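Local coordinates for Sel1 repeat family protein (Pseudomonas aeruginosa, PDB 6LCH), which is probably an immunity protein that protects Pseudomonas aeruginosa by binding the type VI secretion effector PldB through a scaffold of Sel1-like helical repeats, at residues Lys126-Ser129 against Pro134-Thr137; Phe142-Ala147 against Gly173-Ile178; Cys159-Ser162 against Pro167-Tyr170; Val188-Ser193 against Lys199-Phe204; Arg207-Glu212 against Tyr253-His258. All coordinates share one frame; numbering follows the deposited sequence.

Contact 1: residues Lys126-Ser129 against Pro134-Thr137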
# COMPACT_ATOMS: atom_id res chain seq x y z
N LYS A 126 4.63 3.50 -16.47
CA LYS A 126 3.28 3.58 -17.01
C LYS A 126 2.24 3.59 -15.89
O LYS A 126 1.32 4.42 -15.90
CB LYS A 126 3.03 2.42 -17.97
CG LYS A 126 1.67 2.49 -18.67
CD LYS A 126 1.47 3.81 -19.39
CE LYS A 126 0.21 3.78 -20.26
NZ LYS A 126 -0.26 5.14 -20.62
N ALA A 127 2.38 2.69 -14.92
CA ALA A 127 1.46 2.67 -13.78
C ALA A 127 1.56 3.96 -12.98
O ALA A 127 0.54 4.57 -12.64
CB ALA A 127 1.74 1.46 -12.90
N ALA A 128 2.79 4.40 -12.67
CA ALA A 128 2.96 5.70 -12.03
C ALA A 128 2.42 6.82 -12.90
O ALA A 128 1.91 7.82 -12.39
CB ALA A 128 4.44 5.94 -11.70
N SER A 129 2.53 6.67 -14.23
CA SER A 129 1.99 7.69 -15.13
C SER A 129 0.48 7.82 -15.01
O SER A 129 -0.07 8.88 -15.35
CB SER A 129 2.35 7.40 -16.59
OG SER A 129 1.57 6.34 -17.13
N PRO A 134 0.89 2.19 -5.56
CA PRO A 134 2.02 1.25 -5.40
C PRO A 134 3.19 1.55 -6.31
O PRO A 134 4.35 1.50 -5.87
CB PRO A 134 1.39 -0.11 -5.71
CG PRO A 134 -0.04 0.05 -5.31
CD PRO A 134 -0.38 1.44 -5.75
N ALA A 135 2.93 1.87 -7.58
CA ALA A 135 4.03 2.12 -8.50
C ALA A 135 4.80 3.38 -8.12
O ALA A 135 6.04 3.40 -8.20
CB ALA A 135 3.51 2.22 -9.93
N LEU A 136 4.10 4.44 -7.71
CA LEU A 136 4.78 5.66 -7.31
C LEU A 136 5.60 5.45 -6.04
O LEU A 136 6.65 6.07 -5.87
CB LEU A 136 3.78 6.79 -7.10
CG LEU A 136 3.01 7.36 -8.30
CD1 LEU A 136 1.76 8.04 -7.80
CD2 LEU A 136 3.86 8.33 -9.09
N THR A 137 5.12 4.59 -5.15
CA THR A 137 5.84 4.31 -3.91
C THR A 137 7.11 3.51 -4.17
O THR A 137 8.15 3.78 -3.56
CB THR A 137 4.92 3.56 -2.94
OG1 THR A 137 3.76 4.35 -2.68
CG2 THR A 137 5.63 3.26 -1.63

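Contact 2: residues Phe142-Ala147 against Gly173-Ile178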
# COMPACT_ATOMS: atom_id res chain seq x y z
N PHE A 142 13.25 3.54 -4.92
CA PHE A 142 14.46 3.46 -5.74
C PHE A 142 15.15 4.82 -5.83
O PHE A 142 16.38 4.91 -5.76
CB PHE A 142 14.12 2.93 -7.14
CG PHE A 142 15.29 2.92 -8.09
CD1 PHE A 142 16.17 1.85 -8.11
CD2 PHE A 142 15.49 3.97 -8.98
CE1 PHE A 142 17.24 1.83 -8.99
CE2 PHE A 142 16.57 3.95 -9.85
CZ PHE A 142 17.44 2.88 -9.86
N TYR A 143 14.36 5.89 -5.98
CA TYR A 143 14.93 7.21 -6.20
C TYR A 143 15.53 7.79 -4.93
O TYR A 143 16.57 8.46 -4.98
CB TYR A 143 13.87 8.15 -6.76
CG TYR A 143 13.58 7.91 -8.22
CD1 TYR A 143 14.61 7.64 -9.11
CD2 TYR A 143 12.29 7.96 -8.71
CE1 TYR A 143 14.35 7.43 -10.45
CE2 TYR A 143 12.02 7.75 -10.04
CZ TYR A 143 13.06 7.48 -10.91
OH TYR A 143 12.80 7.27 -12.24
N ILE A 144 14.88 7.58 -3.78
CA ILE A 144 15.36 8.18 -2.54
C ILE A 144 16.69 7.56 -2.12
O ILE A 144 17.66 8.27 -1.83
CB ILE A 144 14.30 8.05 -1.43
CG1 ILE A 144 13.07 8.89 -1.76
CG2 ILE A 144 14.88 8.49 -0.08
CD1 ILE A 144 11.85 8.49 -0.95
N TYR A 145 16.76 6.23 -2.12
CA TYR A 145 17.88 5.53 -1.51
C TYR A 145 18.86 4.94 -2.53
O TYR A 145 20.07 5.20 -2.44
CB TYR A 145 17.36 4.43 -0.58
CG TYR A 145 16.43 4.94 0.50
CD1 TYR A 145 16.93 5.46 1.69
CD2 TYR A 145 15.05 4.88 0.34
CE1 TYR A 145 16.09 5.92 2.68
CE2 TYR A 145 14.20 5.34 1.34
CZ TYR A 145 14.73 5.86 2.51
OH TYR A 145 13.89 6.32 3.50
N VAL A 146 18.38 4.15 -3.49
CA VAL A 146 19.26 3.51 -4.45
C VAL A 146 19.88 4.58 -5.35
O VAL A 146 21.08 4.86 -5.27
CB VAL A 146 18.53 2.46 -5.30
CG1 VAL A 146 19.49 1.82 -6.29
CG2 VAL A 146 17.90 1.41 -4.40
N ALA A 147 19.06 5.16 -6.22
CA ALA A 147 19.49 6.33 -6.96
C ALA A 147 19.66 7.50 -6.00
O ALA A 147 19.11 7.52 -4.89
CB ALA A 147 18.47 6.68 -8.04
N GLY A 173 7.34 8.64 6.88
CA GLY A 173 7.87 8.54 8.23
C GLY A 173 9.26 7.96 8.26
O GLY A 173 10.16 8.51 8.91
N ALA A 174 9.47 6.85 7.54
CA ALA A 174 10.80 6.27 7.45
C ALA A 174 11.81 7.28 6.93
O ALA A 174 12.91 7.41 7.48
CB ALA A 174 10.77 5.03 6.54
N TYR A 175 11.44 8.02 5.88
CA TYR A 175 12.36 9.01 5.32
C TYR A 175 12.76 10.05 6.36
O TYR A 175 13.95 10.31 6.57
CB TYR A 175 11.74 9.69 4.10
CG TYR A 175 12.55 10.87 3.62
CD1 TYR A 175 13.68 10.67 2.84
CD2 TYR A 175 12.20 12.17 3.96
CE1 TYR A 175 14.43 11.74 2.40
CE2 TYR A 175 12.94 13.24 3.52
CZ TYR A 175 14.06 13.02 2.74
OH TYR A 175 14.81 14.09 2.31
N TYR A 176 11.77 10.66 7.02
CA TYR A 176 12.06 11.72 7.97
C TYR A 176 12.84 11.20 9.17
O TYR A 176 13.75 11.88 9.67
CB TYR A 176 10.77 12.39 8.41
CG TYR A 176 10.35 13.46 7.45
CD1 TYR A 176 11.06 14.65 7.35
CD2 TYR A 176 9.26 13.28 6.62
CE1 TYR A 176 10.70 15.62 6.46
CE2 TYR A 176 8.88 14.26 5.72
CZ TYR A 176 9.60 15.43 5.65
OH TYR A 176 9.25 16.41 4.77
N LYS A 177 12.50 10.00 9.64
CA LYS A 177 13.21 9.41 10.76
C LYS A 177 14.67 9.14 10.40
O LYS A 177 15.58 9.44 11.18
CB LYS A 177 12.52 8.12 11.20
CG LYS A 177 13.26 7.38 12.30
CD LYS A 177 12.56 6.08 12.65
CE LYS A 177 12.75 5.04 11.57
NZ LYS A 177 12.29 3.70 12.00
N ILE A 178 14.90 8.58 9.22
CA ILE A 178 16.19 7.99 8.87
C ILE A 178 17.07 8.96 8.08
O ILE A 178 18.26 9.10 8.37
CB ILE A 178 15.95 6.67 8.10
CG1 ILE A 178 15.32 5.64 9.04
CG2 ILE A 178 17.23 6.13 7.55
CD1 ILE A 178 14.37 4.70 8.35

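Contact 3: residues Cys159-Ser162 against Pro167-Tyr170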
# COMPACT_ATOMS: atom_id res chain seq x y z
N CYS A 159 2.80 12.00 -4.00
CA CYS A 159 1.65 11.77 -4.85
C CYS A 159 0.86 10.55 -4.40
O CYS A 159 -0.38 10.55 -4.42
CB CYS A 159 2.10 11.61 -6.30
SG CYS A 159 0.76 11.55 -7.51
N ALA A 160 1.57 9.50 -3.96
CA ALA A 160 0.90 8.27 -3.56
C ALA A 160 0.14 8.45 -2.25
O ALA A 160 -0.99 7.95 -2.12
CB ALA A 160 1.93 7.15 -3.44
N ALA A 161 0.72 9.14 -1.27
CA ALA A 161 0.04 9.27 0.01
C ALA A 161 -1.15 10.21 -0.07
O ALA A 161 -2.12 10.03 0.67
CB ALA A 161 0.99 9.74 1.10
N SER A 162 -1.09 11.23 -0.94
CA SER A 162 -2.23 12.12 -1.09
C SER A 162 -3.47 11.38 -1.57
O SER A 162 -4.59 11.88 -1.38
CB SER A 162 -1.89 13.27 -2.05
OG SER A 162 -1.77 12.83 -3.39
N PRO A 167 1.06 2.72 2.82
CA PRO A 167 2.50 2.42 2.77
C PRO A 167 3.35 3.56 2.23
O PRO A 167 4.56 3.57 2.50
CB PRO A 167 2.57 1.19 1.85
CG PRO A 167 1.22 0.59 1.93
CD PRO A 167 0.28 1.74 2.04
N ALA A 168 2.77 4.50 1.49
CA ALA A 168 3.53 5.66 1.06
C ALA A 168 3.77 6.62 2.22
O ALA A 168 4.87 7.17 2.36
CB ALA A 168 2.81 6.37 -0.08
N SER A 169 2.74 6.84 3.04
CA SER A 169 2.92 7.64 4.25
C SER A 169 3.87 6.97 5.22
O SER A 169 4.55 7.66 5.99
CB SER A 169 1.56 7.89 4.91
OG SER A 169 0.78 8.80 4.15
N TYR A 170 3.93 5.63 5.22
CA TYR A 170 4.92 4.92 6.02
C TYR A 170 6.33 5.24 5.53
O TYR A 170 7.23 5.49 6.34
CB TYR A 170 4.67 3.41 5.97
CG TYR A 170 5.66 2.59 6.78
CD1 TYR A 170 5.41 2.27 8.10
CD2 TYR A 170 6.85 2.14 6.21
CE1 TYR A 170 6.31 1.52 8.84
CE2 TYR A 170 7.76 1.40 6.94
CZ TYR A 170 7.48 1.09 8.25
OH TYR A 170 8.38 0.35 8.97

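Contact 4: residues Val188-Ser193 against Lys199-Phe204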
# COMPACT_ATOMS: atom_id res chain seq x y z
N VAL A 188 4.52 12.15 12.81
CA VAL A 188 3.30 12.67 12.18
C VAL A 188 2.91 11.79 11.00
O VAL A 188 1.74 11.43 10.83
CB VAL A 188 3.49 14.13 11.75
CG1 VAL A 188 2.38 14.56 10.79
CG2 VAL A 188 3.54 15.04 12.97
N TYR A 189 3.89 11.40 10.18
CA TYR A 189 3.61 10.66 8.96
C TYR A 189 3.33 9.18 9.23
O TYR A 189 2.53 8.57 8.53
CB TYR A 189 4.77 10.82 7.99
CG TYR A 189 4.62 12.04 7.12
CD1 TYR A 189 5.60 13.02 7.08
CD2 TYR A 189 3.47 12.23 6.37
CE1 TYR A 189 5.45 14.15 6.28
CE2 TYR A 189 3.31 13.34 5.57
CZ TYR A 189 4.30 14.29 5.53
OH TYR A 189 4.12 15.39 4.73
N TYR A 190 4.01 8.59 10.22
CA TYR A 190 3.65 7.24 10.64
C TYR A 190 2.20 7.20 11.11
O TYR A 190 1.47 6.23 10.83
CB TYR A 190 4.57 6.75 11.75
CG TYR A 190 5.95 6.29 11.31
CD1 TYR A 190 6.11 5.22 10.44
CD2 TYR A 190 7.09 6.92 11.79
CE1 TYR A 190 7.37 4.80 10.05
CE2 TYR A 190 8.35 6.51 11.40
CZ TYR A 190 8.49 5.45 10.54
OH TYR A 190 9.75 5.05 10.17
N GLN A 191 1.76 8.23 11.82
CA GLN A 191 0.38 8.26 12.31
C GLN A 191 -0.60 8.39 11.16
O GLN A 191 -1.62 7.68 11.11
CB GLN A 191 0.19 9.41 13.31
CG GLN A 191 -1.07 9.26 14.15
CD GLN A 191 -1.46 10.52 14.88
OE1 GLN A 191 -1.10 11.63 14.47
NE2 GLN A 191 -2.20 10.38 15.97
N VAL A 192 -0.32 9.29 10.21
CA VAL A 192 -1.17 9.41 9.02
C VAL A 192 -1.27 8.07 8.30
O VAL A 192 -2.35 7.68 7.83
CB VAL A 192 -0.62 10.50 8.08
CG1 VAL A 192 -1.23 10.38 6.69
CG2 VAL A 192 -0.88 11.88 8.66
N SER A 193 -0.16 7.33 8.24
CA SER A 193 -0.17 5.99 7.66
C SER A 193 -1.16 5.09 8.38
O SER A 193 -1.91 4.34 7.74
CB SER A 193 1.24 5.40 7.71
OG SER A 193 1.28 4.13 7.08
N LYS A 199 -0.77 -1.02 8.45
CA LYS A 199 -0.48 -2.09 9.40
C LYS A 199 0.90 -1.91 10.03
O LYS A 199 1.04 -1.90 11.26
CB LYS A 199 -0.58 -3.44 8.69
CG LYS A 199 -0.01 -4.61 9.44
CD LYS A 199 -1.02 -5.69 9.66
CE LYS A 199 -1.37 -6.47 8.40
NZ LYS A 199 -0.33 -7.45 8.04
N SER A 200 1.93 -1.75 9.19
CA SER A 200 3.29 -1.65 9.70
C SER A 200 3.48 -0.41 10.56
O SER A 200 4.27 -0.43 11.51
CB SER A 200 4.28 -1.66 8.53
OG SER A 200 5.60 -1.92 8.98
N ALA A 201 2.77 0.68 10.25
CA ALA A 201 2.91 1.89 11.05
C ALA A 201 2.23 1.75 12.40
O ALA A 201 2.71 2.31 13.39
CB ALA A 201 2.35 3.09 10.29
N ALA A 202 1.11 1.02 12.46
CA ALA A 202 0.46 0.79 13.74
C ALA A 202 1.34 -0.04 14.66
O ALA A 202 1.47 0.26 15.86
CB ALA A 202 -0.89 0.10 13.53
N PHE A 203 1.96 -1.09 14.12
CA PHE A 203 2.90 -1.86 14.92
C PHE A 203 4.10 -1.01 15.32
O PHE A 203 4.59 -1.11 16.45
CB PHE A 203 3.37 -3.10 14.16
CG PHE A 203 4.24 -4.00 14.98
CD1 PHE A 203 3.68 -4.91 15.87
CD2 PHE A 203 5.62 -3.94 14.87
CE1 PHE A 203 4.48 -5.74 16.62
CE2 PHE A 203 6.42 -4.78 15.62
CZ PHE A 203 5.85 -5.67 16.50
N PHE A 204 4.59 -0.17 14.40
CA PHE A 204 5.76 0.64 14.74
C PHE A 204 5.44 1.65 15.83
O PHE A 204 6.26 1.88 16.73
CB PHE A 204 6.30 1.37 13.50
CG PHE A 204 7.48 2.24 13.80
CD1 PHE A 204 8.70 1.68 14.16
CD2 PHE A 204 7.38 3.62 13.75
CE1 PHE A 204 9.79 2.48 14.45
CE2 PHE A 204 8.47 4.42 14.03
CZ PHE A 204 9.67 3.85 14.38
O HOH W 1 1.90 1.26 7.65

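Contact 5: residues Arg207-Glu212 against Tyr253-His258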
# COMPACT_ATOMS: atom_id res chain seq x y z
N ARG A 207 5.45 -0.05 19.27
CA ARG A 207 6.77 -0.19 19.88
C ARG A 207 7.38 1.16 20.24
O ARG A 207 8.13 1.25 21.22
CB ARG A 207 7.70 -0.95 18.93
CG ARG A 207 7.08 -2.20 18.33
CD ARG A 207 8.05 -3.36 18.34
NE ARG A 207 8.74 -3.50 19.62
CZ ARG A 207 10.06 -3.60 19.74
NH1 ARG A 207 10.84 -3.57 18.67
NH2 ARG A 207 10.60 -3.72 20.95
N VAL A 208 7.07 2.21 19.48
CA VAL A 208 7.52 3.55 19.82
C VAL A 208 7.12 3.90 21.25
O VAL A 208 7.93 4.37 22.05
CB VAL A 208 6.96 4.57 18.81
CG1 VAL A 208 6.96 5.97 19.41
CG2 VAL A 208 7.75 4.53 17.51
N PHE A 209 5.85 3.65 21.58
CA PHE A 209 5.33 3.96 22.91
C PHE A 209 5.34 2.75 23.83
O PHE A 209 4.65 2.75 24.86
CB PHE A 209 3.93 4.55 22.77
CG PHE A 209 3.89 5.78 21.92
CD1 PHE A 209 4.52 6.94 22.33
CD2 PHE A 209 3.25 5.78 20.69
CE1 PHE A 209 4.50 8.08 21.55
CE2 PHE A 209 3.23 6.91 19.90
CZ PHE A 209 3.86 8.07 20.33
N GLY A 210 6.11 1.72 23.50
CA GLY A 210 6.30 0.59 24.38
C GLY A 210 7.49 0.80 25.31
O GLY A 210 8.52 1.34 24.91
N SER A 211 7.33 0.38 26.56
CA SER A 211 8.40 0.55 27.54
C SER A 211 9.57 -0.39 27.28
O SER A 211 10.72 -0.04 27.58
CB SER A 211 7.85 0.32 28.94
OG SER A 211 7.44 -1.03 29.11
N GLU A 212 9.29 -1.56 26.72
CA GLU A 212 10.30 -2.58 26.44
C GLU A 212 11.14 -2.27 25.20
O GLU A 212 12.08 -3.01 24.91
CB GLU A 212 9.63 -3.94 26.28
CG GLU A 212 8.95 -4.15 24.92
CD GLU A 212 7.83 -3.16 24.65
OE1 GLU A 212 7.08 -2.82 25.60
OE2 GLU A 212 7.71 -2.70 23.49
N TYR A 253 -6.02 11.31 19.26
CA TYR A 253 -4.76 11.13 19.99
C TYR A 253 -3.67 11.99 19.38
O TYR A 253 -2.83 11.51 18.61
CB TYR A 253 -4.33 9.66 19.99
CG TYR A 253 -5.35 8.70 20.55
CD1 TYR A 253 -5.41 8.43 21.91
CD2 TYR A 253 -6.27 8.07 19.72
CE1 TYR A 253 -6.34 7.56 22.42
CE2 TYR A 253 -7.20 7.20 20.22
CZ TYR A 253 -7.24 6.95 21.58
OH TYR A 253 -8.17 6.07 22.09
N PRO A 254 -3.65 13.28 19.71
CA PRO A 254 -2.54 14.13 19.25
C PRO A 254 -1.21 13.60 19.77
O PRO A 254 -1.11 13.12 20.90
CB PRO A 254 -2.88 15.51 19.82
CG PRO A 254 -3.90 15.26 20.89
CD PRO A 254 -4.66 14.05 20.45
N LEU A 255 -0.19 13.67 18.92
CA LEU A 255 1.08 13.04 19.25
C LEU A 255 1.79 13.80 20.36
O LEU A 255 1.77 15.04 20.37
CB LEU A 255 1.97 12.96 18.01
CG LEU A 255 1.45 12.00 16.93
CD1 LEU A 255 2.13 12.28 15.60
CD2 LEU A 255 1.65 10.55 17.36
N PRO A 256 2.43 13.11 21.29
CA PRO A 256 3.12 13.78 22.39
C PRO A 256 4.31 14.57 21.87
O PRO A 256 4.82 14.30 20.77
CB PRO A 256 3.57 12.63 23.29
CG PRO A 256 3.68 11.46 22.37
CD PRO A 256 2.57 11.64 21.37
N PRO A 257 4.79 15.55 22.64
CA PRO A 257 6.06 16.19 22.29
C PRO A 257 7.22 15.22 22.51
O PRO A 257 7.09 14.19 23.17
CB PRO A 257 6.13 17.37 23.26
CG PRO A 257 5.31 16.95 24.43
CD PRO A 257 4.20 16.12 23.86
N HIS A 258 8.35 15.58 21.93
CA HIS A 258 9.59 14.82 22.08
C HIS A 258 10.49 15.51 23.09
O HIS A 258 10.60 16.74 23.06
CB HIS A 258 10.31 14.71 20.73
CG HIS A 258 11.43 13.72 20.72
ND1 HIS A 258 12.70 14.03 21.16
CD2 HIS A 258 11.48 12.43 20.32
CE1 HIS A 258 13.48 12.97 21.04
NE2 HIS A 258 12.77 11.99 20.53

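Contact 1: residues Lys126-Ser129 against Pro134-Thr137
A127 and A135 set their methyl groups against each other across the gap between the end of one helix and the start of the next, A127 CB lying 3.5 Å from A135 CB. The CB of A135 is directed at the helix segment 126-129 and lodges where two of its residues meet: besides the A127 methyl it lies 3.6 Å from the backbone A128 N, with A128 CB a little farther off. The A128 methyl takes a different partner. It packs against one branch of L136, with A128 CB 3.6 Å from L136 CD2. In that leucine a chi1 of -67° sets CG beside the backbone N, anti to the carbonyl carbon, and brings CD2 onto the A128 methyl. Alanines at three of the four touching positions let the backbones come very near, A128 CA and L136 CA being only 5.1 Å apart. The interaction is wholly apolar between side chains, and all four residues are buried. Just before the second helix, N132 OD1 accepts a hydrogen bond from A135 N. F100 of helix 97-107 packs on A127, while L136 also meets Y156, C159 and A160 of helix 150-162. The contact therefore closes the short turn from helix 123-129 into helix 133-146, with helices 97-107 and 150-162 packed against it.

Contact 2: residues Phe142-Ala147 against Gly173-Ile178
I144 and Y145 meet the helix segment 173-178 at two points, both on or beside Y175. The CG2 methyl of I144 comes obliquely onto the Y175 ring, 3.8 Å from Y175 CD1 and slightly farther from Y175 CE1. Y145 reaches across with its hydroxyl: Y145 OH lies 3.6 Å from Y175 CA, at the edge of the Y175 ring and near its plane. In Y175, CG anti to the backbone N (chi1 171°) lays the CD1-CE1 side of the ring against I144. I144 CG2 also sits 3.5 Å above the centre of the Y145 ring, so this one methyl touches both tyrosines. In the next shell, L154 of helix 150-162 packs on I144 and Y175, and V179 lies against Y145. Around Y145 the helix widens into a pi-type turn, marked by the bond from A147 N to F142 O at 2.7 Å. The axes of the two short segments come within 12.3 Å, inclined at 24°, too far for backbone packing, so long side chains bridge the gap. Nearly parallel first helices of successive helical hairpins, with the intervening helix packed against both, are the arrangement of Sel1 repeats and the related TPR superhelix.

Contact 3: residues Cys159-Ser162 against Pro167-Tyr170
Within the Sel1-repeat array, this contact packs together the helices on either side of the short turn joining helix 150-162 to helix 166-178, where A160, A161 and A168 meet methyl against methyl. The A168 CB points into the preceding helix and sits 3.6 Å from A160 CB and 3.7 Å from the backbone A161 N, with the A161 methyl also in touch at 4.0 Å from CB to CB. Such small side chains allow A161 CA and A168 CA to approach to 5.1 Å. The second point of contact is mixed in character: A161 CB lies against the hydroxyl of S169. That oxygen stands beside its own backbone N, anti to the carbonyl carbon (chi1 -71°), which places it next to the A161 methyl; its polar partner is Q196 OE1, to which it is hydrogen-bonded. T137 of helix 133-146 packs on both A160 and A168, and V192 and S193 of helix 183-195 meet S169, so the turn lies between the helices before and after it. On the side of the first helix turned away from A168, C159 forms the disulfide with C10 and ties the N-terminal segment to the repeats. Within segment 159-162 itself, S162 OG donates to C159 O at 2.9 Å from above the carbonyl plane, 39° out of it.

Contact 4: residues Val188-Ser193 against Lys199-Phe204
Y190 and F204 meet through different chi1 settings: the tyrosine has CG anti to its carbonyl carbon, while the phenylalanine has CG anti to its backbone N (179°). These settings bring one side of the F204 ring over a face of Y190, with F204 CD2 3.6 Å above the centre of the tyrosine ring. The closest carbons are Y190 CE2 and F204 CE2, 3.4 Å apart. With ring centroids separated by 4.5 Å and planes inclined at 44°, the rings of Y190 and F204 meet obliquely. A201 fills the space nearer the backbones. Its methyl lies at the edge of the Y190 ring, A201 CB being 3.3 Å from the carbonyl Y190 O and 3.5 Å from S193 OG. A water links the two helices beside this methyl, donating to S193 OG and accepting from A201 N at 2.8 Å; the serine hydroxyl is also hydrogen-bonded to A166 O, at the start of helix 166-178. Y170 of helix 166-178 meets the Y190 ring edge-to-face, and K177 of the same helix packs on both Y190 and F204. The axes of the two segments pass 8.2 Å apart, with chain directions at 127°. Consecutive helices of an alpha solenoid, steeply inclined and meeting at an alanine with aromatic side chains beside it, are consistent with the Sel1 and TPR superfamily.

Contact 5: residues Arg207-Glu212 against Tyr253-His258
A small apolar contact joins the end of helix 199-208 to the extended, proline-rich segment that follows helix 249-252, its centre about 24 Å from the centre of the chain. F209, the first residue to leave helical geometry after helix 199-208, supplies one side; P256 and L255 supply the other. The phenylalanine and the proline approach from opposite directions. F209 CE1 lies 3.6 Å from P256 CG, with P256 CD 3.9 Å from F209 CZ, so two carbons of the pyrrolidine ring rest obliquely against the far end of the aromatic ring. L255 is more distant: its CD2 sits at the edge of that ring, near its plane, 4.5 Å from F209 CZ. With CG anti to its carbonyl carbon (chi1 -57°), F209 holds its ring out toward the proline. V208 backs the ring from one face, its CG1 3.7 Å above the ring centre. The turn carrying F209 is closed by a bond from G210 N to R207 O of 3.1 Å, and the backbone of F209 is also hydrogen-bonded to D224. At the two ends of the proline-rich segment, Y253 O accepts from Q191 NE2 and H258 NE2 is hydrogen-bonded to M219 O. Both sides of the contact share helical neighbours: L187 of helix 183-195 packs on F209 and L255, while L227 of helix 225-240 packs on F209 and P256. The C-terminal segment packs against helices 183-195 and 225-240, beside the end of helix 199-208.

Following the chain, contact 1 closes the short turn between helices 123-129 and 133-146. Contact 2 then spans a longer loop from helix 133-146 to helix 166-178, and contact 3, the turn from helix 150-162 into helix 166-178, is nested inside it. Contact 4 closes the turn from helix 183-195 into helix 199-208, and contact 5 the 40-residue excursion through helices 225-240 and 249-252 that returns the C-terminal segment to helix 199-208. No contacts cross. Contacts 1 and 3 touch through T137 and L136, contacts 2 and 4 through Y190, contacts 3 and 4 through Y170, and contacts 4 and 5 through Q191, so packing continues from helix 123-129 to the C-terminal segment.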